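Local structure of Atp-dependent DNA ligase (Psychromonas sp., 4D05) at residues A32-H37 and A55-T60; I46-T51 and R81-Q86; V185-P190 and A201-N206. The protein joins breaks in DNA in an ATP-dependent reaction, probably sealing nicks by way of an enzyme-adenylate intermediate as other ligases of its family do. All blocks are in the same frame, centred on the assembly; numbering follows the deposited sequence.

Interaction 1: A32-H37 and A55-T60; sequences AYWNGH and ASFPTT
The indole of Trp34 leaves the end of strand 30-34 with CG anti to the backbone N (chi1 171°), which lays its six-membered ring across the side chain of Phe57. The two rings form a T-shaped pair: Phe57 turns an edge, led by CD2, toward one face of the indole, with the planes at 75° and the centroids of the Trp34 six-membered ring and the Phe57 ring 5.1 Å apart. Closer still is the root of the phenyl group, where Phe57 CB lies 3.6 Å from Trp34 CZ2. Over the rim of the opposite indole face lie the carbonyl carbon of Gly36 and the N of His37, so the ring is sandwiched between its own turn and Phe57. Its rotation is fixed at the pyrrole edge, where Trp34 NE1 donates to Pro58 O at 2.8 Å, meeting the carbonyl nearly along its axis but bent at the hydrogen (144°). Thr60 O lies in the ring plane, 3.2 Å from Trp34 CD1. Gly36 comes so near Thr59 O that a CB would clash there. It sits within a turn in which Asn35 OD1 accepts from His37 N: an Asx turn at the end of strand 30-34, between strands 39-40 and 62-67 in the nucleotidyltransferase domain.

Interaction 2: I46-T51 and R81-Q86; sequences IFTAPT and RTQDNQ
Thr48 has chi1 at 66°, which places OG1 between the backbone N and the carbonyl carbon and leaves CG2 anti to that carbon; the hydroxyl thereby meets the backbone of 81-86. The residue is the centre of an inverse gamma turn, closed by a weak bond from Ala49 N to Phe47 O, in a surface contact between two loops of the ligase's nucleotidyltransferase domain. Asp84 N donates to Thr48 OG1 at 2.9 Å and nearly straight (162°), a direct link between the loops. An alanine in place of Thr48 would remove the acceptor of Asp84 N and the methyl beside Gln83, and would probably loosen the hold between the two loops. The Gln83 chain, bent at chi2 (-55°), crosses Thr48 at about a right angle and brings OE1 to 3.7 Å from Thr48 CG2. Its other amide atom, NE2, donates to Arg81 O from above the carbonyl plane, which fixes the turn of the amide. Waters extend the junction: one donates to both Ile46 O and Gln83 OE1, and another accepts from Thr48 N while donating to Thr82 O. Asp84 OD1 accepts from Gln86 N in an Asx turn that shapes the second loop. Farther along, a third water accepts from Thr51 N and donates to Asn85 O, the same carbonyl oxygen that lies 3.2 Å from Pro50 CA in a CA-H...O contact.

Interaction 3: V185-P190 and A201-N206; sequences VIAYLP and AILVKN. With SO4 (sulfate ion), chain E.
Leu203 O is the busiest acceptor between segments 185-190 and 201-206 of two neighbouring strands, for two successive amides turn to it. Ile186 N reaches it at 2.9 Å along an almost straight bond (175°) in the carbonyl plane, whereas Ala187 N makes a weak one at 3.5 Å. Leu203 N is satisfied in return by Ala187 O, which it meets at 2.9 Å from above the carbonyl plane. One hydrogen-bonded pair further, Leu189 N gives to Ala201 O and Ala201 N to Leu189 O, so both polar backbone groups of each residue are engaged. Between these pairs Tyr188 and Ile202 form a non-hydrogen-bonded pair; the amide edge of Ile202 is turned outward and bonds to Ile214 of the next strand.

Side chains divide over the sheet. Leu189 and Leu203 cross at about a right angle, Leu189 CD1 lying 4.1 Å from Leu203 CG and equally near Ala201 CB. On the other face Ile202 CG2 touches the ring edge of Tyr188 at CD1, while the phenol OH bonds to Pro227 O. The extended chain of Lys205 leads away from the partner strand, and its NZ donates to O4 (2.9 Å) and O1 of a sulfate, probably from the crystallisation liquor. Two residues, Ile186 and Ala187, opposing the single Leu203 make a classic beta bulge, here in an antiparallel hairpin of the OB-like domain.

From the N terminus, interaction 1 opens on strand 30-34 and closes at the loop of residues 55-60, just before strand 62-67. Interaction 2 starts within that span, at 46-51, and closes only at 81-86, beyond helix 73-80, so the two cross along the chain. They also meet in space: Ala32 CB lies 3.8 Å from Phe47 CE2, joining the strand to the loop ahead of helix 51-54. Interaction 3 follows in series, closing the hairpin between strands 179-190 and 199-206. Its centre is about 51 Å from that of interaction 1, on the opposite side of the chain's centre; it belongs to the OB-like domain, whereas the first two contacts share the nucleotidyltransferase domain.

Interaction 1: A32-H37 and A55-T60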
# COMPACT_ATOMS: atom_id res chain seq x y z
N ALA A 32 -1.25 -1.69 13.06
CA ALA A 32 -1.50 -1.61 14.50
C ALA A 32 -0.66 -0.48 15.09
O ALA A 32 0.49 -0.29 14.71
CB ALA A 32 -1.18 -2.92 15.19
N TYR A 33 -1.26 0.25 16.02
CA TYR A 33 -0.60 1.27 16.78
C TYR A 33 -0.45 0.76 18.20
O TYR A 33 -1.43 0.40 18.87
CB TYR A 33 -1.46 2.53 16.77
CG TYR A 33 -0.99 3.64 17.67
CD1 TYR A 33 0.01 4.47 17.29
CD2 TYR A 33 -1.60 3.88 18.88
CE1 TYR A 33 0.42 5.53 18.12
CE2 TYR A 33 -1.20 4.91 19.70
CZ TYR A 33 -0.17 5.71 19.32
OH TYR A 33 0.25 6.75 20.12
N TRP A 34 0.80 0.69 18.64
CA TRP A 34 1.12 0.34 20.03
C TRP A 34 1.24 1.59 20.84
O TRP A 34 2.09 2.44 20.58
CB TRP A 34 2.42 -0.44 20.08
CG TRP A 34 3.00 -0.69 21.43
CD1 TRP A 34 4.06 -0.04 21.98
CD2 TRP A 34 2.58 -1.66 22.40
NE1 TRP A 34 4.34 -0.55 23.22
CE2 TRP A 34 3.45 -1.55 23.51
CE3 TRP A 34 1.58 -2.62 22.44
CZ2 TRP A 34 3.33 -2.34 24.63
CZ3 TRP A 34 1.47 -3.42 23.55
CH2 TRP A 34 2.33 -3.27 24.64
N ASN A 35 0.36 1.73 21.84
CA ASN A 35 0.33 2.96 22.59
C ASN A 35 1.17 2.91 23.85
O ASN A 35 1.11 3.84 24.65
CB ASN A 35 -1.11 3.37 22.91
CG ASN A 35 -1.80 2.46 23.90
OD1 ASN A 35 -1.23 1.50 24.35
ND2 ASN A 35 -3.04 2.79 24.24
N GLY A 36 1.92 1.82 24.04
CA GLY A 36 2.69 1.60 25.24
C GLY A 36 2.17 0.48 26.12
O GLY A 36 2.90 -0.04 26.95
N HIS A 37 0.93 0.07 25.90
CA HIS A 37 0.37 -1.06 26.65
C HIS A 37 -0.63 -1.94 25.89
O HIS A 37 -0.97 -3.01 26.37
CB HIS A 37 -0.26 -0.60 27.98
CG HIS A 37 -1.39 0.37 27.82
ND1 HIS A 37 -1.20 1.73 27.69
CD2 HIS A 37 -2.73 0.18 27.80
CE1 HIS A 37 -2.36 2.34 27.57
NE2 HIS A 37 -3.31 1.41 27.64
N ALA A 55 4.15 -8.96 25.99
CA ALA A 55 4.77 -8.82 27.31
C ALA A 55 6.15 -8.15 27.33
O ALA A 55 6.47 -7.42 28.27
CB ALA A 55 4.87 -10.18 27.97
N SER A 56 6.96 -8.42 26.30
CA SER A 56 8.31 -7.90 26.26
C SER A 56 8.42 -6.49 25.69
O SER A 56 9.47 -5.86 25.74
CB SER A 56 9.15 -8.82 25.37
OG SER A 56 8.68 -8.69 24.02
N PHE A 57 7.35 -6.00 25.07
CA PHE A 57 7.41 -4.76 24.30
C PHE A 57 7.79 -3.58 25.20
O PHE A 57 7.36 -3.51 26.36
CB PHE A 57 6.06 -4.43 23.64
CG PHE A 57 5.68 -5.31 22.46
CD1 PHE A 57 6.41 -6.46 22.13
CD2 PHE A 57 4.59 -4.97 21.70
CE1 PHE A 57 6.01 -7.25 21.04
CE2 PHE A 57 4.17 -5.73 20.64
CZ PHE A 57 4.88 -6.89 20.29
N PRO A 58 8.58 -2.65 24.68
CA PRO A 58 8.89 -1.41 25.39
C PRO A 58 7.65 -0.50 25.43
O PRO A 58 6.70 -0.75 24.70
CB PRO A 58 9.98 -0.78 24.53
CG PRO A 58 9.66 -1.25 23.16
CD PRO A 58 9.16 -2.67 23.33
N THR A 59 7.65 0.50 26.30
CA THR A 59 6.48 1.35 26.44
C THR A 59 6.51 2.51 25.44
O THR A 59 5.55 3.28 25.34
CB THR A 59 6.25 1.82 27.88
OG1 THR A 59 7.46 2.33 28.42
CG2 THR A 59 5.79 0.64 28.76
N THR A 60 7.59 2.62 24.67
CA THR A 60 7.66 3.60 23.59
C THR A 60 6.53 3.30 22.60
O THR A 60 6.33 2.15 22.23
CB THR A 60 8.99 3.46 22.86
OG1 THR A 60 10.07 3.65 23.79
CG2 THR A 60 9.11 4.46 21.74

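Interaction 2: I46-T51 and R81-Q86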
# COMPACT_ATOMS: atom_id res chain seq x y z
N ILE A 46 -9.26 -2.07 20.01
CA ILE A 46 -8.15 -2.65 20.73
C ILE A 46 -8.06 -4.14 20.37
O ILE A 46 -9.01 -4.89 20.60
CB ILE A 46 -8.30 -2.47 22.24
CG1 ILE A 46 -8.40 -0.98 22.61
CG2 ILE A 46 -7.14 -3.18 22.98
CD1 ILE A 46 -8.92 -0.75 24.03
N PHE A 47 -6.95 -4.55 19.73
CA PHE A 47 -6.76 -5.97 19.40
C PHE A 47 -6.69 -6.80 20.67
O PHE A 47 -6.15 -6.34 21.69
CB PHE A 47 -5.47 -6.20 18.61
CG PHE A 47 -5.49 -5.60 17.23
CD1 PHE A 47 -6.20 -6.20 16.21
CD2 PHE A 47 -4.79 -4.44 16.95
CE1 PHE A 47 -6.21 -5.65 14.93
CE2 PHE A 47 -4.78 -3.89 15.68
CZ PHE A 47 -5.49 -4.48 14.65
N THR A 48 -7.20 -8.03 20.61
CA THR A 48 -7.08 -8.91 21.76
C THR A 48 -5.74 -9.66 21.69
O THR A 48 -5.69 -10.91 21.64
CB THR A 48 -8.26 -9.89 21.86
OG1 THR A 48 -8.23 -10.79 20.75
CG2 THR A 48 -9.60 -9.14 21.88
N ALA A 49 -4.64 -8.91 21.72
CA ALA A 49 -3.33 -9.54 21.61
C ALA A 49 -3.04 -10.28 22.90
O ALA A 49 -3.14 -9.70 24.00
CB ALA A 49 -2.26 -8.52 21.38
N PRO A 50 -2.66 -11.55 22.79
CA PRO A 50 -2.32 -12.26 24.04
C PRO A 50 -1.19 -11.61 24.83
O PRO A 50 -0.30 -10.98 24.29
CB PRO A 50 -1.87 -13.63 23.53
CG PRO A 50 -2.60 -13.80 22.22
CD PRO A 50 -2.58 -12.43 21.62
N THR A 51 -1.24 -11.79 26.15
CA THR A 51 -0.25 -11.21 27.04
C THR A 51 1.17 -11.60 26.65
O THR A 51 2.07 -10.77 26.66
CB THR A 51 -0.51 -11.69 28.46
OG1 THR A 51 -1.82 -11.28 28.81
CG2 THR A 51 0.45 -11.09 29.39
N ARG A 81 -8.75 -10.28 13.69
CA ARG A 81 -10.20 -10.05 13.86
C ARG A 81 -10.79 -10.90 14.97
O ARG A 81 -11.91 -10.66 15.40
CB ARG A 81 -11.01 -10.54 12.61
CG ARG A 81 -11.00 -9.78 11.40
CD ARG A 81 -12.23 -10.16 10.55
NE ARG A 81 -12.24 -11.50 9.94
CZ ARG A 81 -11.49 -11.85 8.90
NH1 ARG A 81 -10.63 -10.99 8.37
NH2 ARG A 81 -11.59 -13.06 8.35
N THR A 82 -10.09 -11.97 15.34
CA THR A 82 -10.63 -12.89 16.34
C THR A 82 -10.55 -12.28 17.73
O THR A 82 -9.49 -11.84 18.14
CB THR A 82 -9.88 -14.20 16.31
OG1 THR A 82 -10.02 -14.78 15.01
CG2 THR A 82 -10.42 -15.16 17.34
N GLN A 83 -11.70 -12.21 18.41
CA GLN A 83 -11.76 -11.64 19.76
C GLN A 83 -11.48 -12.78 20.76
O GLN A 83 -12.39 -13.54 21.15
CB GLN A 83 -13.11 -10.96 20.01
CG GLN A 83 -13.52 -9.91 18.98
CD GLN A 83 -12.48 -8.82 18.78
OE1 GLN A 83 -12.33 -7.95 19.64
NE2 GLN A 83 -11.76 -8.85 17.65
N ASP A 84 -10.22 -12.89 21.15
CA ASP A 84 -9.77 -13.96 22.04
C ASP A 84 -8.33 -13.69 22.44
O ASP A 84 -7.42 -13.84 21.62
CB ASP A 84 -9.85 -15.32 21.32
CG ASP A 84 -9.32 -16.48 22.15
OD1 ASP A 84 -9.03 -16.34 23.36
OD2 ASP A 84 -9.17 -17.57 21.56
N ASN A 85 -8.13 -13.32 23.70
CA ASN A 85 -6.80 -12.94 24.10
C ASN A 85 -5.97 -14.15 24.51
O ASN A 85 -4.83 -14.01 25.00
CB ASN A 85 -6.83 -11.87 25.22
CG ASN A 85 -7.51 -12.37 26.46
OD1 ASN A 85 -7.58 -13.56 26.68
ND2 ASN A 85 -8.04 -11.47 27.26
N GLN A 86 -6.49 -15.35 24.28
CA GLN A 86 -5.70 -16.56 24.53
C GLN A 86 -5.55 -17.35 23.25
O GLN A 86 -5.37 -18.57 23.27
CB GLN A 86 -6.31 -17.38 25.67
CG GLN A 86 -6.23 -16.60 27.01
CD GLN A 86 -6.58 -17.40 28.22
OE1 GLN A 86 -7.26 -18.43 28.15
NE2 GLN A 86 -6.12 -16.93 29.38
O HOH W 1 -11.35 -5.51 19.25
O HOH W 2 -8.07 -9.27 18.23
O HOH W 3 -3.20 -13.73 27.17

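Interaction 3: V185-P190 and A201-N206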
# COMPACT_ATOMS: atom_id res chain seq x y z
N VAL A 185 -18.18 3.04 -18.66
CA VAL A 185 -18.01 3.01 -20.11
C VAL A 185 -19.10 3.90 -20.72
O VAL A 185 -20.28 3.70 -20.43
CB VAL A 185 -18.17 1.59 -20.69
CG1 VAL A 185 -18.01 1.62 -22.21
CG2 VAL A 185 -17.15 0.66 -20.06
N ILE A 186 -18.72 4.87 -21.56
CA ILE A 186 -19.74 5.76 -22.13
C ILE A 186 -19.87 5.69 -23.64
O ILE A 186 -20.91 6.08 -24.17
CB ILE A 186 -19.54 7.25 -21.69
CG1 ILE A 186 -18.23 7.86 -22.23
CG2 ILE A 186 -19.52 7.38 -20.17
CD1 ILE A 186 -18.12 9.36 -22.00
N ALA A 187 -18.86 5.15 -24.33
CA ALA A 187 -18.93 5.02 -25.78
C ALA A 187 -17.88 4.04 -26.27
O ALA A 187 -16.89 3.75 -25.57
CB ALA A 187 -18.72 6.36 -26.43
N TYR A 188 -18.10 3.55 -27.49
CA TYR A 188 -17.11 2.76 -28.21
C TYR A 188 -16.43 3.58 -29.29
O TYR A 188 -17.03 4.49 -29.89
CB TYR A 188 -17.76 1.57 -28.91
CG TYR A 188 -18.48 0.60 -28.02
CD1 TYR A 188 -17.99 0.26 -26.77
CD2 TYR A 188 -19.66 0.02 -28.45
CE1 TYR A 188 -18.67 -0.66 -25.97
CE2 TYR A 188 -20.34 -0.89 -27.67
CZ TYR A 188 -19.83 -1.23 -26.44
OH TYR A 188 -20.51 -2.15 -25.68
N LEU A 189 -15.17 3.22 -29.56
CA LEU A 189 -14.41 3.78 -30.67
C LEU A 189 -14.09 2.61 -31.59
O LEU A 189 -13.22 1.80 -31.27
CB LEU A 189 -13.12 4.46 -30.18
CG LEU A 189 -13.35 5.67 -29.26
CD1 LEU A 189 -12.04 6.25 -28.72
CD2 LEU A 189 -14.13 6.77 -29.94
N PRO A 190 -14.81 2.47 -32.70
CA PRO A 190 -14.51 1.41 -33.66
C PRO A 190 -13.05 1.36 -34.09
O PRO A 190 -12.42 2.40 -34.30
CB PRO A 190 -15.42 1.75 -34.86
CG PRO A 190 -16.64 2.35 -34.19
CD PRO A 190 -16.05 3.19 -33.06
N ALA A 201 -11.16 0.99 -29.07
CA ALA A 201 -10.99 1.53 -27.74
C ALA A 201 -12.34 1.83 -27.16
O ALA A 201 -13.34 1.81 -27.86
CB ALA A 201 -10.13 2.80 -27.79
N ILE A 202 -12.35 2.11 -25.85
CA ILE A 202 -13.55 2.63 -25.19
C ILE A 202 -13.28 4.03 -24.69
O ILE A 202 -12.12 4.41 -24.45
CB ILE A 202 -14.02 1.76 -24.03
CG1 ILE A 202 -12.91 1.60 -22.98
CG2 ILE A 202 -14.47 0.38 -24.53
CD1 ILE A 202 -13.27 0.75 -21.76
N LEU A 203 -14.35 4.79 -24.52
CA LEU A 203 -14.27 6.03 -23.78
C LEU A 203 -14.94 5.77 -22.43
O LEU A 203 -16.01 5.20 -22.38
CB LEU A 203 -15.01 7.13 -24.50
CG LEU A 203 -14.31 7.75 -25.70
CD1 LEU A 203 -15.31 8.76 -26.30
CD2 LEU A 203 -12.96 8.40 -25.37
N VAL A 204 -14.29 6.19 -21.36
CA VAL A 204 -14.83 6.02 -20.02
C VAL A 204 -14.85 7.36 -19.31
O VAL A 204 -14.11 8.26 -19.67
CB VAL A 204 -14.04 5.01 -19.18
CG1 VAL A 204 -13.99 3.66 -19.89
CG2 VAL A 204 -12.62 5.51 -18.84
N LYS A 205 -15.69 7.48 -18.29
CA LYS A 205 -15.69 8.64 -17.42
C LYS A 205 -15.47 8.15 -15.99
O LYS A 205 -16.24 7.32 -15.48
CB LYS A 205 -16.98 9.44 -17.54
CG LYS A 205 -16.99 10.72 -16.73
CD LYS A 205 -18.23 11.56 -17.05
CE LYS A 205 -18.26 12.88 -16.31
NZ LYS A 205 -19.48 13.68 -16.66
N ASN A 206 -14.41 8.64 -15.36
CA ASN A 206 -14.02 8.11 -14.06
C ASN A 206 -14.66 8.87 -12.92
O ASN A 206 -15.48 9.79 -13.13
CB ASN A 206 -12.49 8.00 -13.91
CG ASN A 206 -11.80 9.35 -13.73
OD1 ASN A 206 -12.44 10.39 -13.59
ND2 ASN A 206 -10.47 9.34 -13.75
S SO4 E . -18.77 15.91 -19.45
O1 SO4 E . -17.87 15.78 -18.30
O2 SO4 E . -19.42 17.23 -19.39
O3 SO4 E . -18.05 15.71 -20.73
O4 SO4 E . -19.79 14.87 -19.31